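Local atomic coordinates of Beta/alpha-amylase (Paenibacillus polymyxa, PDB entry 3VOC), a protein that carries, in this N-terminal family 14 domain, the beta-amylase activity that removes successive maltose units from the non-reducing ends of starch chains. Residues T39-W44 against V75-T80. Numbering follows the deposited sequence.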
loop_
_atom_site.group_PDB
_atom_site.type_symbol
_atom_site.label_atom_id
_atom_site.label_comp_id
_atom_site.label_asym_id
_atom_site.label_seq_id
_atom_site.Cartn_x
_atom_site.Cartn_y
_atom_site.Cartn_z
ATOM N N THR A 39 -3.119 -3.285 -14.520
ATOM C CA THR A 39 -2.194 -3.243 -13.365
ATOM C C THR A 39 -1.988 -4.662 -12.793
ATOM O O THR A 39 -2.913 -5.485 -12.769
ATOM C CB THR A 39 -2.622 -2.265 -12.243
ATOM O OG1 THR A 39 -3.700 -2.843 -11.500
ATOM C CG2 THR A 39 -3.074 -0.896 -12.825
ATOM N N THR A 40 -0.764 -4.943 -12.346
ATOM C CA THR A 40 -0.374 -6.328 -12.086
ATOM C C THR A 40 0.554 -6.414 -10.886
ATOM O O THR A 40 1.621 -5.808 -10.892
ATOM C CB THR A 40 0.387 -6.917 -13.299
ATOM O OG1 THR A 40 -0.430 -6.831 -14.473
ATOM C CG2 THR A 40 0.796 -8.392 -13.045
ATOM N N ASP A 41 0.156 -7.175 -9.866
ATOM C CA ASP A 41 1.099 -7.572 -8.832
ATOM C C ASP A 41 2.217 -8.409 -9.444
ATOM O O ASP A 41 1.966 -9.494 -9.981
ATOM C CB ASP A 41 0.422 -8.374 -7.728
ATOM C CG ASP A 41 -0.223 -7.490 -6.678
ATOM O OD1 ASP A 41 0.435 -6.570 -6.159
ATOM O OD2 ASP A 41 -1.392 -7.734 -6.361
ATOM N N VAL A 42 3.436 -7.877 -9.394
ATOM C CA VAL A 42 4.639 -8.620 -9.825
ATOM C C VAL A 42 5.242 -9.142 -8.533
ATOM O O VAL A 42 5.984 -8.431 -7.829
ATOM C CB VAL A 42 5.594 -7.732 -10.664
ATOM C CG1 VAL A 42 6.819 -8.510 -11.152
ATOM C CG2 VAL A 42 4.832 -7.128 -11.870
ATOM N N TRP A 43 4.854 -10.373 -8.186
ATOM C CA TRP A 43 5.161 -10.929 -6.855
ATOM C C TRP A 43 6.661 -11.208 -6.650
ATOM O O TRP A 43 7.274 -11.964 -7.409
ATOM C CB TRP A 43 4.361 -12.222 -6.613
ATOM C CG TRP A 43 2.891 -11.989 -6.532
ATOM C CD1 TRP A 43 1.959 -12.306 -7.468
ATOM C CD2 TRP A 43 2.185 -11.353 -5.456
ATOM N NE1 TRP A 43 0.712 -11.917 -7.041
ATOM C CE2 TRP A 43 0.822 -11.327 -5.811
ATOM C CE3 TRP A 43 2.581 -10.795 -4.229
ATOM C CZ2 TRP A 43 -0.167 -10.760 -4.987
ATOM C CZ3 TRP A 43 1.595 -10.236 -3.397
ATOM C CH2 TRP A 43 0.236 -10.225 -3.785
ATOM N N TRP A 44 7.243 -10.625 -5.607
ATOM C CA TRP A 44 8.628 -10.935 -5.260
ATOM C C TRP A 44 8.868 -12.448 -5.168
ATOM O O TRP A 44 9.889 -12.968 -5.664
ATOM C CB TRP A 44 9.009 -10.252 -3.944
ATOM C CG TRP A 44 10.505 -10.103 -3.748
ATOM C CD1 TRP A 44 11.511 -10.377 -4.674
ATOM C CD2 TRP A 44 11.163 -9.603 -2.581
ATOM N NE1 TRP A 44 12.733 -10.089 -4.125
ATOM C CE2 TRP A 44 12.552 -9.611 -2.847
ATOM C CE3 TRP A 44 10.708 -9.143 -1.325
ATOM C CZ2 TRP A 44 13.493 -9.191 -1.903
ATOM C CZ3 TRP A 44 11.633 -8.710 -0.404
ATOM C CH2 TRP A 44 13.021 -8.739 -0.692
ATOM N N VAL A 75 0.960 -1.840 -16.307
ATOM C CA VAL A 75 1.441 -1.115 -15.128
ATOM C C VAL A 75 1.839 -2.119 -14.063
ATOM O O VAL A 75 0.979 -2.678 -13.369
ATOM C CB VAL A 75 0.411 -0.105 -14.583
ATOM C CG1 VAL A 75 0.927 0.559 -13.274
ATOM C CG2 VAL A 75 0.093 0.953 -15.651
ATOM N N PRO A 76 3.147 -2.379 -13.944
ATOM C CA PRO A 76 3.609 -3.352 -12.965
ATOM C C PRO A 76 3.641 -2.753 -11.554
ATOM O O PRO A 76 3.987 -1.580 -11.386
ATOM C CB PRO A 76 5.025 -3.659 -13.446
ATOM C CG PRO A 76 5.483 -2.341 -14.020
ATOM C CD PRO A 76 4.260 -1.779 -14.702
ATOM N N ILE A 77 3.224 -3.552 -10.574
ATOM C CA ILE A 77 3.410 -3.232 -9.174
ATOM C C ILE A 77 4.547 -4.151 -8.736
ATOM O O ILE A 77 4.423 -5.366 -8.828
ATOM C CB ILE A 77 2.148 -3.547 -8.323
ATOM C CG1 ILE A 77 0.907 -2.835 -8.912
ATOM C CG2 ILE A 77 2.397 -3.155 -6.844
ATOM C CD1 ILE A 77 -0.475 -3.475 -8.512
ATOM N N ILE A 78 5.657 -3.577 -8.286
ATOM C CA ILE A 78 6.746 -4.414 -7.771
ATOM C C ILE A 78 6.371 -4.875 -6.346
ATOM O O ILE A 78 6.580 -4.171 -5.352
ATOM C CB ILE A 78 8.106 -3.709 -7.831
ATOM C CG1 ILE A 78 8.335 -3.086 -9.221
ATOM C CG2 ILE A 78 9.234 -4.705 -7.442
ATOM C CD1 ILE A 78 8.214 -4.081 -10.415
ATOM N N SER A 79 5.778 -6.056 -6.268
ATOM C CA SER A 79 5.053 -6.463 -5.062
ATOM C C SER A 79 5.943 -7.239 -4.093
ATOM O O SER A 79 5.967 -8.473 -4.109
ATOM C CB SER A 79 3.829 -7.283 -5.453
ATOM O OG SER A 79 2.947 -6.463 -6.182
ATOM N N THR A 80 6.679 -6.480 -3.283
ATOM C CA THR A 80 7.570 -6.981 -2.243
ATOM C C THR A 80 6.747 -7.246 -0.960
ATOM O O THR A 80 7.095 -6.807 0.159
ATOM C CB THR A 80 8.649 -5.940 -1.955
ATOM O OG1 THR A 80 8.026 -4.662 -1.800
ATOM C CG2 THR A 80 9.650 -5.853 -3.129
#
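Asp41 and Ser79 meet tip to tip at the C-terminal ends of neighbouring parallel strands, the second and third of the (beta/alpha)8 barrel. Two torsions of Asp41 (chi1 -84°, chi2 -50°) together turn OD1 toward Ser79, whose OG donates to the anti lone pair of Asp41 OD1 at 2.5 Å. Serine suits the place because its short side chain brings OG within bonding distance; its CB, like Asp41 CB, packs over the rim of one face of the broad Trp43 indole. Ile77, on the same side of the sheet, touches the carboxylate only loosely. On the reverse side beta-branched Val42 sets CG2 alongside Pro76 CB (3.8 Å); Phe140 of helix 127-144 packs on the proline, whose missing N-H costs no bond to 39-44. Five backbone hydrogen bonds link 39-44 to 75-80, the last from Trp44 N, just past the strand, to Ser79 O. Thr80 CG2 sits over the indole rim of Trp44, whose NE1 bonds to the calcium ligand Glu48. An alanine in place of Asp41 would remove the acceptor of Ser79 OG and would probably loosen that hydroxyl's orientation. Asp41 probably binds substrate, as in related beta-amylases; the serine bond is consistent with a fixed carboxylate and may stabilise its negative charge.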